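Local coordinates for ethanolamine utilization protein EutJ (Carboxydothermus hydrogenoformans Z-2901, PDB 3H1Q), which binds ATP and probably serves in ethanolamine utilization as a member of the actin-like ATPase superfamily, at residues Leu56-Val61 with His259-Thr264; Gln75-Leu80 with Gly112-Gly117; Val43-Glu48 with Gly267-Gly272; Leu215-Val220 with Glu244-Phe249. All coordinates share one frame; numbering follows the deposited sequence.

The ATP sits at contact 1, where Trp58 and Leu261 line its pocket. Contact 2 lies on the other side of strand 51-58. The two meet through a salt bridge of 3.0 Å between Lys57 NZ and Glu79 OE2. Contacts 1 and 3 both use helix 263-269 and the same five-stranded sheet, and their centres are about 16 Å apart. The side chain of Val43 in contact 3 is about 10 Å from the ATP, and that of Val77 in contact 2 about 12 Å. Contact 4 joins two helices that pack on the other sheet, at strand 141-146. Its Phe246 side chain is about 13 Å from the ATP. The centres of contacts 2 and 4 are about 36 Å apart.

Contact 1: Leu56-Val61 with His259-Thr264. With ATP (adenosine-5'-triphosphate), chain C.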
loop_
_atom_site.group_PDB
_atom_site.type_symbol
_atom_site.label_atom_id
_atom_site.label_comp_id
_atom_site.label_asym_id
_atom_site.label_seq_id
_atom_site.Cartn_x
_atom_site.Cartn_y
_atom_site.Cartn_z
ATOM N N LEU A 56 1.793 7.291 -9.545
ATOM C CA LEU A 56 2.694 6.540 -8.690
ATOM C C LEU A 56 4.165 6.688 -9.102
ATOM O O LEU A 56 4.523 6.486 -10.274
ATOM C CB LEU A 56 2.304 5.058 -8.726
ATOM C CG LEU A 56 3.160 4.033 -7.981
ATOM C CD1 LEU A 56 2.293 2.859 -7.777
ATOM C CD2 LEU A 56 4.379 3.612 -8.754
ATOM N N LYS A 57 5.035 6.991 -8.146
ATOM C CA LYS A 57 6.477 6.908 -8.443
ATOM C C LYS A 57 7.158 5.869 -7.551
ATOM O O LYS A 57 6.900 5.768 -6.348
ATOM C CB LYS A 57 7.181 8.297 -8.342
ATOM C CG LYS A 57 8.603 8.409 -9.005
ATOM C CD LYS A 57 8.506 8.599 -10.535
ATOM C CE LYS A 57 9.859 8.598 -11.245
ATOM N NZ LYS A 57 10.613 9.880 -11.036
ATOM N N TRP A 58 8.025 5.088 -8.161
ATOM C CA TRP A 58 8.822 4.155 -7.396
ATOM C C TRP A 58 9.897 4.945 -6.685
ATOM O O TRP A 58 10.709 5.594 -7.343
ATOM C CB TRP A 58 9.462 3.144 -8.332
ATOM C CG TRP A 58 8.446 2.248 -8.953
ATOM C CD1 TRP A 58 8.115 2.162 -10.276
ATOM C CD2 TRP A 58 7.606 1.316 -8.265
ATOM N NE1 TRP A 58 7.130 1.225 -10.455
ATOM C CE2 TRP A 58 6.801 0.686 -9.239
ATOM C CE3 TRP A 58 7.471 0.940 -6.920
ATOM C CZ2 TRP A 58 5.867 -0.298 -8.915
ATOM C CZ3 TRP A 58 6.544 -0.042 -6.594
ATOM C CH2 TRP A 58 5.746 -0.646 -7.593
ATOM N N ALA A 59 9.897 4.882 -5.348
ATOM C CA ALA A 59 10.739 5.741 -4.533
ATOM C C ALA A 59 10.892 5.332 -3.074
ATOM O O ALA A 59 9.922 5.239 -2.313
ATOM C CB ALA A 59 10.231 7.168 -4.594
ATOM N N SER A 60 12.157 5.207 -2.690
ATOM C CA SER A 60 12.602 4.901 -1.336
ATOM C C SER A 60 12.829 6.149 -0.499
ATOM O O SER A 60 13.962 6.464 -0.164
ATOM C CB SER A 60 13.934 4.177 -1.463
ATOM O OG SER A 60 14.640 4.737 -2.569
ATOM N N VAL A 61 11.774 6.863 -0.142
ATOM C CA VAL A 61 11.939 8.042 0.711
ATOM C C VAL A 61 11.554 7.714 2.120
ATOM O O VAL A 61 11.572 8.569 3.008
ATOM C CB VAL A 61 11.097 9.212 0.261
ATOM C CG1 VAL A 61 11.415 9.535 -1.178
ATOM C CG2 VAL A 61 9.640 8.941 0.489
ATOM N N HIS A 259 -5.974 -5.562 -6.515
ATOM C CA HIS A 259 -4.731 -4.799 -6.745
ATOM C C HIS A 259 -4.093 -4.446 -5.408
ATOM O O HIS A 259 -4.197 -3.315 -4.940
ATOM C CB HIS A 259 -4.956 -3.558 -7.611
ATOM C CG HIS A 259 -5.000 -3.832 -9.078
ATOM N ND1 HIS A 259 -3.875 -4.143 -9.808
ATOM C CD2 HIS A 259 -6.021 -3.784 -9.966
ATOM C CE1 HIS A 259 -4.203 -4.313 -11.078
ATOM N NE2 HIS A 259 -5.497 -4.091 -11.201
ATOM N N PRO A 260 -3.422 -5.423 -4.792
ATOM C CA PRO A 260 -3.094 -5.273 -3.373
ATOM C C PRO A 260 -2.430 -3.913 -3.037
ATOM O O PRO A 260 -2.940 -3.194 -2.148
ATOM C CB PRO A 260 -2.202 -6.495 -3.074
ATOM C CG PRO A 260 -1.765 -6.998 -4.404
ATOM C CD PRO A 260 -2.815 -6.620 -5.390
ATOM N N LEU A 261 -1.382 -3.549 -3.795
ATOM C CA LEU A 261 -0.645 -2.276 -3.655
ATOM C C LEU A 261 -1.485 -1.022 -3.494
ATOM O O LEU A 261 -1.013 -0.047 -2.921
ATOM C CB LEU A 261 0.284 -2.062 -4.849
ATOM C CG LEU A 261 1.412 -1.013 -4.794
ATOM C CD1 LEU A 261 2.566 -1.447 -5.696
ATOM C CD2 LEU A 261 0.975 0.452 -5.109
ATOM N N LEU A 262 -2.711 -1.047 -3.991
ATOM C CA LEU A 262 -3.550 0.127 -4.043
ATOM C C LEU A 262 -4.488 0.292 -2.863
ATOM O O LEU A 262 -5.175 1.323 -2.716
ATOM C CB LEU A 262 -4.343 0.121 -5.343
ATOM C CG LEU A 262 -3.434 0.449 -6.515
ATOM C CD1 LEU A 262 -4.140 0.197 -7.837
ATOM C CD2 LEU A 262 -2.994 1.910 -6.368
ATOM N N VAL A 263 -4.541 -0.707 -2.005
ATOM C CA VAL A 263 -5.643 -0.661 -1.035
ATOM C C VAL A 263 -5.484 0.505 -0.063
ATOM O O VAL A 263 -6.437 1.260 0.118
ATOM C CB VAL A 263 -5.941 -2.028 -0.312
ATOM C CG1 VAL A 263 -7.131 -1.898 0.642
ATOM C CG2 VAL A 263 -6.186 -3.120 -1.344
ATOM N N THR A 264 -4.289 0.666 0.518
ATOM C CA THR A 264 -4.068 1.718 1.508
ATOM C C THR A 264 -4.186 3.073 0.840
ATOM O O THR A 264 -4.959 3.913 1.310
ATOM C CB THR A 264 -2.696 1.605 2.255
ATOM O OG1 THR A 264 -2.540 0.280 2.785
ATOM C CG2 THR A 264 -2.621 2.608 3.422
HETATM P PG ATP C . 3.128 0.897 1.814
HETATM O O1G ATP C . 2.514 1.281 0.475
HETATM O O2G ATP C . 2.853 -0.524 2.224
HETATM O O3G ATP C . 2.754 1.842 2.949
HETATM P PB ATP C . 5.363 0.750 0.140
HETATM O O1B ATP C . 6.850 0.657 0.143
HETATM O O2B ATP C . 4.770 1.768 -0.796
HETATM O O3B ATP C . 4.732 0.898 1.608
HETATM P PA ATP C . 3.757 -1.272 -1.304
HETATM O O1A ATP C . 3.442 -0.220 -2.327
HETATM O O2A ATP C . 2.628 -1.823 -0.470
HETATM O O3A ATP C . 4.842 -0.740 -0.223
HETATM O "O5'" ATP C . 4.612 -2.445 -1.986
HETATM C "C5'" ATP C . 5.855 -2.276 -2.646
HETATM C "C4'" ATP C . 6.328 -3.693 -2.892
HETATM O "O4'" ATP C . 5.350 -4.382 -3.678
HETATM C "C3'" ATP C . 7.605 -3.720 -3.697
HETATM O "O3'" ATP C . 8.547 -4.635 -3.127
HETATM C "C2'" ATP C . 7.212 -4.287 -5.035
HETATM O "O2'" ATP C . 8.254 -5.080 -5.591
HETATM C "C1'" ATP C . 5.967 -5.105 -4.740
HETATM N N9 ATP C . 5.278 -5.257 -6.066
HETATM C C8 ATP C . 4.737 -4.296 -6.847
HETATM N N7 ATP C . 4.279 -4.799 -8.027
HETATM C C5 ATP C . 4.534 -6.119 -8.037
HETATM C C6 ATP C . 4.313 -7.266 -8.960
HETATM N N6 ATP C . 3.701 -7.109 -10.157
HETATM N N1 ATP C . 4.740 -8.494 -8.568
HETATM C C2 ATP C . 5.350 -8.714 -7.390
HETATM N N3 ATP C . 5.573 -7.726 -6.497
HETATM C C4 ATP C . 5.201 -6.422 -6.750
#
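Trp58 and Leu261 meet in the wall of the ATP pocket, where the end of strand 51-58 faces the chain that leads into helix 263-269. The touching is all apolar. Leu261 is buried and supplies both of its methyls. Its CD1 lies 3.8 Å from Trp58 CH2, at the far end of the indole. Its other methyl, CD2, lies 3.8 Å from Leu56 CD1. CG of Leu261 stands anti to the backbone N (chi1 -165°), which carries the fork of the side chain toward the strand and the nucleotide.

Leu56 has two uses. CD1 goes to Leu261, while CD2 sits over the centre of the Trp58 ring, 3.8 Å above its plane, and backs the indole on that face. Trp58 also has a cation-pi contact with Lys194.

The nucleotide completes the site. Leu261 CG is 3.3 Å from O1A of the ATP alpha-phosphate, and Leu261 CD1 is 3.8 Å from adenine C8. Trp58 CH2 is 3.9 Å from the same C8. With an alanine here in place of Leu261, Trp58 CH2 and Leu56 CD1 would probably lose these methyl partners, and a gap is likely to open beside adenine C8. Polar grip on the ATP comes from other residues, among them Glu190, Lys193 and Gly235. A nucleotide held in the cleft between two lobes, each built round a sheet, with its wall made from parts far apart in the chain, is typical of the actin-like ATPase fold.

Contact 2: Gln75-Leu80 with Gly112-Gly117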
loop_
_atom_site.group_PDB
_atom_site.type_symbol
_atom_site.label_atom_id
_atom_site.label_comp_id
_atom_site.label_asym_id
_atom_site.label_seq_id
_atom_site.Cartn_x
_atom_site.Cartn_y
_atom_site.Cartn_z
ATOM N N GLN A 75 9.763 16.723 -4.207
ATOM C CA GLN A 75 9.903 16.591 -5.655
ATOM C C GLN A 75 8.904 15.601 -6.266
ATOM O O GLN A 75 8.215 15.952 -7.249
ATOM C CB GLN A 75 11.308 16.150 -6.024
ATOM C CG GLN A 75 12.211 17.248 -6.525
ATOM C CD GLN A 75 13.565 17.214 -5.816
ATOM O OE1 GLN A 75 13.628 17.304 -4.584
ATOM N NE2 GLN A 75 14.650 17.065 -6.584
ATOM N N ILE A 76 8.844 14.376 -5.700
ATOM C CA ILE A 76 7.933 13.306 -6.171
ATOM C C ILE A 76 6.476 13.735 -5.992
ATOM O O ILE A 76 5.729 13.808 -6.975
ATOM C CB ILE A 76 8.181 11.904 -5.494
ATOM C CG1 ILE A 76 9.616 11.382 -5.719
ATOM C CG2 ILE A 76 7.138 10.868 -5.964
ATOM C CD1 ILE A 76 10.003 11.195 -7.182
ATOM N N VAL A 77 6.060 14.047 -4.771
ATOM C CA VAL A 77 4.689 14.517 -4.617
ATOM C C VAL A 77 4.397 15.664 -5.581
ATOM O O VAL A 77 3.383 15.664 -6.278
ATOM C CB VAL A 77 4.399 14.969 -3.225
ATOM C CG1 VAL A 77 2.991 15.545 -3.135
ATOM C CG2 VAL A 77 4.598 13.803 -2.293
ATOM N N ARG A 78 5.303 16.640 -5.650
ATOM C CA ARG A 78 5.104 17.726 -6.594
ATOM C C ARG A 78 4.902 17.209 -8.003
ATOM O O ARG A 78 3.944 17.607 -8.656
ATOM C CB ARG A 78 6.200 18.768 -6.494
ATOM C CG ARG A 78 5.877 19.709 -5.379
ATOM C CD ARG A 78 6.928 20.757 -5.162
ATOM N NE ARG A 78 7.185 21.548 -6.362
ATOM C CZ ARG A 78 6.651 22.734 -6.615
ATOM N NH1 ARG A 78 5.800 23.289 -5.751
ATOM N NH2 ARG A 78 6.963 23.357 -7.750
ATOM N N GLU A 79 5.752 16.295 -8.467
ATOM C CA GLU A 79 5.650 15.876 -9.870
ATOM C C GLU A 79 4.347 15.083 -10.147
ATOM O O GLU A 79 3.751 15.193 -11.236
ATOM C CB GLU A 79 6.933 15.179 -10.372
ATOM C CG GLU A 79 7.102 13.693 -10.048
ATOM C CD GLU A 79 8.604 13.243 -10.017
ATOM O OE1 GLU A 79 9.409 13.767 -9.171
ATOM O OE2 GLU A 79 8.976 12.350 -10.839
ATOM N N LEU A 80 3.900 14.341 -9.127
ATOM C CA LEU A 80 2.651 13.606 -9.179
ATOM C C LEU A 80 1.480 14.574 -9.248
ATOM O O LEU A 80 0.686 14.504 -10.199
ATOM C CB LEU A 80 2.507 12.664 -7.981
ATOM C CG LEU A 80 3.582 11.594 -7.797
ATOM C CD1 LEU A 80 3.247 10.782 -6.604
ATOM C CD2 LEU A 80 3.759 10.693 -9.019
ATOM N N GLY A 112 3.030 14.980 6.693
ATOM C CA GLY A 112 2.282 16.210 6.504
ATOM C C GLY A 112 3.115 17.281 5.821
ATOM O O GLY A 112 2.705 17.828 4.801
ATOM N N HIS A 113 4.299 17.553 6.357
ATOM C CA HIS A 113 5.184 18.525 5.750
ATOM C C HIS A 113 5.595 18.245 4.312
ATOM O O HIS A 113 5.746 19.196 3.560
ATOM C CB HIS A 113 6.393 18.804 6.630
ATOM C CG HIS A 113 6.038 19.503 7.903
ATOM N ND1 HIS A 113 5.849 18.832 9.095
ATOM C CD2 HIS A 113 5.787 20.808 8.161
ATOM C CE1 HIS A 113 5.525 19.696 10.038
ATOM N NE2 HIS A 113 5.475 20.902 9.497
ATOM N N VAL A 114 5.770 16.986 3.896
ATOM C CA VAL A 114 5.956 16.754 2.456
ATOM C C VAL A 114 4.691 17.238 1.723
ATOM O O VAL A 114 4.789 17.889 0.692
ATOM C CB VAL A 114 6.346 15.285 2.051
ATOM C CG1 VAL A 114 6.621 15.177 0.550
ATOM C CG2 VAL A 114 7.593 14.822 2.754
ATOM N N VAL A 115 3.514 16.971 2.289
ATOM C CA VAL A 115 2.239 17.229 1.601
ATOM C C VAL A 115 2.022 18.732 1.461
ATOM O O VAL A 115 1.748 19.239 0.373
ATOM C CB VAL A 115 1.061 16.528 2.329
ATOM N N ALA A 116 2.197 19.423 2.583
ATOM C CA ALA A 116 2.233 20.895 2.676
ATOM C C ALA A 116 3.305 21.441 1.751
ATOM O O ALA A 116 3.023 22.288 0.918
ATOM C CB ALA A 116 2.478 21.332 4.096
ATOM N N GLY A 117 4.519 20.916 1.859
ATOM C CA GLY A 117 5.598 21.284 0.958
ATOM C C GLY A 117 5.357 21.052 -0.521
ATOM O O GLY A 117 6.062 21.611 -1.340
#
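Helix 70-87 and helix 110-117 come together with Val77 CA 7.2 Å from Val115 CA and Arg78 CA 8.4 Å from Gly117 CA. The first pair has the nearest CA atoms, but the side chain that meets Val77 is the one a residue earlier, Val114. Val77 CG2 touches Val114 CG1 at 3.8 Å, one methyl against one methyl, with the two side chains slanting across each other. Different branches are used on the two sides. Val114 offers the methyl anti to its own backbone N (chi1 -176°), whereas Val77 offers the one beside its backbone N. Both residues are buried. Val114 also packs on Tyr70, Ala73 and Ile74 of helix 70-87, and Val77 on Ala118.

Arg78 is exposed and adds a looser touch. Its CD lies 4.0 Å from Gly117 O, and the chain bends about its CG-CD bond (chi3 57°). The arginine meets the end of segment 112-117 with its aliphatic part, through CD. Ala118 lies against Arg78 as well.

No hydrogen bond joins the two segments. The pairing depends on dispersion between small branched groups and on exclusion of water from the two valines, with the arginine at the margin.

Contact 3: Val43-Glu48 with Gly267-Gly272; sequences VVTDQE and GIALFG
Val43 and Ala269 point their CB atoms at each other, strand against helix. The two CB atoms are 4.0 Å apart, and the valine closes in further with one branch. Its CG1 reaches Ala269 CB at 3.6 Å. That branch stands anti to the backbone N (chi1 169°), which turns it toward the helix. Two residues along the strand, Thr45 also points at the helix. Its methyl CG2 comes to 3.9 Å from Ala269 CB, so the single methyl of the alanine is met by both Val43 and Thr45.

Strand 39-45 belongs to the five-stranded sheet of the N-terminal part, next to strands 30-34 and 51-58. Helix 263-269 is near the C-terminus, and its return to this first sheet fits the actin-like fold. Ile268 of the same helix packs on Ala96 and Ala98 of strand 94-98.

The two branches of Thr45 have different tasks. While the methyl faces Ala269, OG1 donates a hydrogen bond of 2.7 Å to Asp46 O. The donor is tilted 17° from the plane of that carbonyl. A valine here would probably leave Asp46 O without this hydroxyl donor. Leu270 is turned differently. Its CB does not point straight at the strand, but its end bends closer, and CD2 comes to 4.4 Å from Thr45 OG1. Asp46 OD1 receives weak bonds from Glu48 N and Ile50 N, in the turn toward strand 51-58.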
loop_
_atom_site.group_PDB
_atom_site.type_symbol
_atom_site.label_atom_id
_atom_site.label_comp_id
_atom_site.label_asym_id
_atom_site.label_seq_id
_atom_site.Cartn_x
_atom_site.Cartn_y
_atom_site.Cartn_z
ATOM N N VAL A 43 -3.666 9.837 -5.012
ATOM C CA VAL A 43 -4.968 9.327 -5.396
ATOM C C VAL A 43 -6.072 10.390 -5.206
ATOM O O VAL A 43 -6.109 11.074 -4.177
ATOM C CB VAL A 43 -5.275 8.043 -4.580
ATOM C CG1 VAL A 43 -6.723 7.574 -4.720
ATOM C CG2 VAL A 43 -4.310 6.902 -4.981
ATOM N N VAL A 44 -6.955 10.531 -6.206
ATOM C CA VAL A 44 -8.091 11.434 -6.132
ATOM C C VAL A 44 -9.390 10.645 -6.279
ATOM O O VAL A 44 -9.478 9.736 -7.091
ATOM C CB VAL A 44 -8.060 12.528 -7.261
ATOM C CG1 VAL A 44 -9.246 13.488 -7.114
ATOM C CG2 VAL A 44 -6.777 13.312 -7.261
ATOM N N THR A 45 -10.412 11.017 -5.518
ATOM C CA THR A 45 -11.720 10.382 -5.643
ATOM C C THR A 45 -12.815 11.425 -5.525
ATOM O O THR A 45 -12.588 12.487 -4.966
ATOM C CB THR A 45 -11.992 9.374 -4.493
ATOM O OG1 THR A 45 -12.378 10.106 -3.320
ATOM C CG2 THR A 45 -10.796 8.494 -4.173
ATOM N N ASP A 46 -14.013 11.101 -6.001
ATOM C CA ASP A 46 -15.205 11.876 -5.653
ATOM C C ASP A 46 -15.582 11.693 -4.171
ATOM O O ASP A 46 -14.883 10.967 -3.431
ATOM C CB ASP A 46 -16.364 11.450 -6.514
ATOM C CG ASP A 46 -16.832 10.042 -6.208
ATOM O OD1 ASP A 46 -16.133 9.294 -5.474
ATOM O OD2 ASP A 46 -17.917 9.669 -6.725
ATOM N N GLN A 47 -16.676 12.322 -3.727
ATOM C CA GLN A 47 -17.021 12.301 -2.287
ATOM C C GLN A 47 -17.463 10.930 -1.799
ATOM O O GLN A 47 -17.483 10.688 -0.605
ATOM C CB GLN A 47 -18.078 13.351 -1.901
ATOM C CG GLN A 47 -17.588 14.817 -1.837
ATOM C CD GLN A 47 -16.425 15.105 -0.831
ATOM O OE1 GLN A 47 -15.576 15.951 -1.105
ATOM N NE2 GLN A 47 -16.413 14.425 0.327
ATOM N N GLU A 48 -17.801 10.040 -2.727
ATOM C CA GLU A 48 -18.190 8.673 -2.409
ATOM C C GLU A 48 -17.025 7.711 -2.660
ATOM O O GLU A 48 -17.196 6.497 -2.730
ATOM C CB GLU A 48 -19.419 8.243 -3.232
ATOM C CG GLU A 48 -20.456 9.352 -3.570
ATOM C CD GLU A 48 -20.691 10.340 -2.416
ATOM O OE1 GLU A 48 -20.808 9.881 -1.252
ATOM O OE2 GLU A 48 -20.747 11.576 -2.664
ATOM N N GLY A 267 -7.464 4.078 0.481
ATOM C CA GLY A 267 -8.037 4.309 1.817
ATOM C C GLY A 267 -7.731 5.704 2.365
ATOM O O GLY A 267 -8.611 6.374 2.891
ATOM N N ILE A 268 -6.479 6.138 2.226
ATOM C CA ILE A 268 -6.083 7.471 2.639
ATOM C C ILE A 268 -6.950 8.511 1.936
ATOM O O ILE A 268 -7.624 9.331 2.591
ATOM C CB ILE A 268 -4.613 7.734 2.345
ATOM C CG1 ILE A 268 -3.734 6.804 3.170
ATOM C CG2 ILE A 268 -4.260 9.125 2.744
ATOM C CD1 ILE A 268 -2.350 6.681 2.649
ATOM N N ALA A 269 -6.966 8.462 0.604
ATOM C CA ALA A 269 -7.808 9.381 -0.158
ATOM C C ALA A 269 -9.220 9.467 0.425
ATOM O O ALA A 269 -9.872 10.493 0.313
ATOM C CB ALA A 269 -7.844 8.996 -1.616
ATOM N N LEU A 270 -9.684 8.416 1.086
ATOM C CA LEU A 270 -11.030 8.455 1.625
ATOM C C LEU A 270 -11.191 9.447 2.763
ATOM O O LEU A 270 -12.324 9.799 3.153
ATOM C CB LEU A 270 -11.487 7.069 2.045
ATOM C CG LEU A 270 -11.860 6.187 0.858
ATOM C CD1 LEU A 270 -12.755 5.071 1.349
ATOM C CD2 LEU A 270 -12.565 7.017 -0.243
ATOM N N PHE A 271 -10.055 9.916 3.278
ATOM C CA PHE A 271 -10.072 10.840 4.410
ATOM C C PHE A 271 -10.130 12.296 3.985
ATOM O O PHE A 271 -10.969 13.050 4.501
ATOM C CB PHE A 271 -8.906 10.579 5.362
ATOM C CG PHE A 271 -9.062 9.314 6.152
ATOM C CD1 PHE A 271 -10.328 8.905 6.589
ATOM C CD2 PHE A 271 -7.954 8.528 6.466
ATOM C CE1 PHE A 271 -10.489 7.727 7.315
ATOM C CE2 PHE A 271 -8.106 7.351 7.199
ATOM C CZ PHE A 271 -9.375 6.954 7.623
ATOM N N GLY A 272 -9.250 12.680 3.056
ATOM C CA GLY A 272 -9.293 14.006 2.439
ATOM C C GLY A 272 -10.679 14.406 1.965
ATOM O O GLY A 272 -11.137 15.527 2.185
#

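Contact 4: Leu215-Val220 with Glu244-Phe249; sequences LIVKEV and EEFSRF
Phe246 and Val217 join two helices in the second half of the actin-like core, next to the sheet that holds strands 141-146 and 230-233. Helix 199-220 and helix 242-250 pack here. Their short segments come within 10.3 Å axis to axis, with a signed crossing angle of -45°.

The side chain of Phe246 is the one to follow. Its CB does not point straight at the other helix. CG then stands anti to the backbone N (chi1 -164°), and this sends the ring toward helix 199-220. CB, CG and the near ring carbons have no close partner in segment 215-220. CE1 begins to approach Val217, being 4.6 Å from its CG2. The tip, CZ, makes the contact proper, at 3.9 Å from Val217 CG2. The methyl lies at the ring edge, near the ring plane, and the two side chains cross at about a right angle. The contact is thus an edge-on one. Both residues are buried. The ring also meets that of Phe242, with the planes about 15° apart, and the side chain packs on Ile146 and Val254. Val217 packs on Val144, so both side chains lie against strand 141-146.

Nearer the surface, Phe249 meets segment 215-220 through its backbone carbonyl. Its side chain packs on Arg207, Glu211 and Ala214, earlier in helix 199-220. Leu215 CD2 lies 3.3 Å from Phe249 O. The aliphatic chain of Lys218 passes close to that oxygen too, with Lys218 CD 4.2 Å from Phe249 O.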
loop_
_atom_site.group_PDB
_atom_site.type_symbol
_atom_site.label_atom_id
_atom_site.label_comp_id
_atom_site.label_asym_id
_atom_site.label_seq_id
_atom_site.Cartn_x
_atom_site.Cartn_y
_atom_site.Cartn_z
ATOM N N LEU A 215 4.470 -16.994 9.592
ATOM C CA LEU A 215 4.698 -17.438 10.965
ATOM C C LEU A 215 4.848 -16.270 11.948
ATOM O O LEU A 215 4.451 -16.372 13.119
ATOM C CB LEU A 215 5.884 -18.408 11.021
ATOM C CG LEU A 215 5.614 -19.612 10.096
ATOM C CD1 LEU A 215 6.872 -20.423 9.711
ATOM C CD2 LEU A 215 4.498 -20.503 10.655
ATOM N N ILE A 216 5.394 -15.156 11.458
ATOM C CA ILE A 216 5.490 -13.950 12.260
ATOM C C ILE A 216 4.087 -13.430 12.590
ATOM O O ILE A 216 3.830 -12.975 13.708
ATOM C CB ILE A 216 6.361 -12.890 11.558
ATOM C CG1 ILE A 216 7.803 -13.396 11.444
ATOM C CG2 ILE A 216 6.297 -11.537 12.282
ATOM C CD1 ILE A 216 8.691 -12.561 10.547
ATOM N N VAL A 217 3.179 -13.530 11.626
ATOM C CA VAL A 217 1.819 -13.051 11.814
ATOM C C VAL A 217 1.105 -14.024 12.713
ATOM O O VAL A 217 0.477 -13.620 13.689
ATOM C CB VAL A 217 1.058 -12.947 10.481
ATOM C CG1 VAL A 217 -0.292 -12.267 10.685
ATOM C CG2 VAL A 217 1.906 -12.214 9.434
ATOM N N LYS A 218 1.230 -15.308 12.371
ATOM C CA LYS A 218 0.694 -16.425 13.166
ATOM C C LYS A 218 0.880 -16.130 14.632
ATOM O O LYS A 218 -0.075 -16.194 15.412
ATOM C CB LYS A 218 1.422 -17.735 12.823
ATOM C CG LYS A 218 0.717 -19.014 13.297
ATOM C CD LYS A 218 1.404 -20.319 12.811
ATOM C CE LYS A 218 2.055 -21.113 13.964
ATOM N NZ LYS A 218 2.813 -22.347 13.546
ATOM N N GLU A 219 2.126 -15.791 14.969
ATOM C CA GLU A 219 2.529 -15.411 16.307
ATOM C C GLU A 219 1.684 -14.282 16.880
ATOM O O GLU A 219 1.080 -14.425 17.939
ATOM C CB GLU A 219 4.007 -15.022 16.330
ATOM C CG GLU A 219 4.887 -16.012 17.054
ATOM C CD GLU A 219 4.662 -16.041 18.585
ATOM O OE1 GLU A 219 5.648 -16.302 19.322
ATOM O OE2 GLU A 219 3.517 -15.817 19.059
ATOM N N VAL A 220 1.635 -13.162 16.180
ATOM C CA VAL A 220 0.934 -12.004 16.688
ATOM C C VAL A 220 -0.572 -12.266 16.835
ATOM O O VAL A 220 -1.245 -11.645 17.664
ATOM C CB VAL A 220 1.197 -10.833 15.775
ATOM C CG1 VAL A 220 0.926 -9.523 16.497
ATOM C CG2 VAL A 220 2.645 -10.887 15.308
ATOM N N GLU A 244 -2.207 -18.255 -1.826
ATOM C CA GLU A 244 -2.205 -19.673 -1.492
ATOM C C GLU A 244 -1.019 -19.978 -0.582
ATOM O O GLU A 244 -1.213 -20.347 0.585
ATOM C CB GLU A 244 -2.178 -20.524 -2.753
ATOM N N GLU A 245 0.195 -19.781 -1.102
ATOM C CA GLU A 245 1.423 -20.043 -0.341
ATOM C C GLU A 245 1.336 -19.486 1.106
ATOM O O GLU A 245 1.534 -20.204 2.085
ATOM C CB GLU A 245 2.635 -19.512 -1.092
ATOM N N PHE A 246 0.979 -18.217 1.236
ATOM C CA PHE A 246 0.751 -17.609 2.540
ATOM C C PHE A 246 -0.440 -18.254 3.274
ATOM O O PHE A 246 -0.336 -18.578 4.456
ATOM C CB PHE A 246 0.544 -16.106 2.367
ATOM C CG PHE A 246 0.675 -15.308 3.628
ATOM C CD1 PHE A 246 1.860 -14.641 3.921
ATOM C CD2 PHE A 246 -0.396 -15.169 4.499
ATOM C CE1 PHE A 246 1.984 -13.849 5.091
ATOM C CE2 PHE A 246 -0.285 -14.385 5.661
ATOM C CZ PHE A 246 0.907 -13.724 5.958
ATOM N N SER A 247 -1.564 -18.454 2.594
ATOM C CA SER A 247 -2.727 -19.006 3.283
ATOM C C SER A 247 -2.366 -20.325 3.996
ATOM O O SER A 247 -2.945 -20.632 5.041
ATOM C CB SER A 247 -3.890 -19.176 2.344
ATOM N N ARG A 248 -1.388 -21.070 3.459
ATOM C CA ARG A 248 -0.905 -22.306 4.101
ATOM C C ARG A 248 -0.140 -22.007 5.381
ATOM O O ARG A 248 -0.677 -22.208 6.478
ATOM C CB ARG A 248 -0.047 -23.155 3.150
ATOM N N PHE A 249 1.089 -21.494 5.240
ATOM C CA PHE A 249 2.023 -21.356 6.366
ATOM C C PHE A 249 1.428 -20.669 7.567
ATOM O O PHE A 249 1.849 -20.910 8.692
ATOM C CB PHE A 249 3.288 -20.628 5.954
ATOM C CG PHE A 249 4.009 -21.283 4.837
ATOM C CD1 PHE A 249 4.741 -22.441 5.048
ATOM C CD2 PHE A 249 3.964 -20.742 3.560
ATOM C CE1 PHE A 249 5.426 -23.066 3.992
ATOM C CE2 PHE A 249 4.645 -21.353 2.487
ATOM C CZ PHE A 249 5.376 -22.520 2.705
#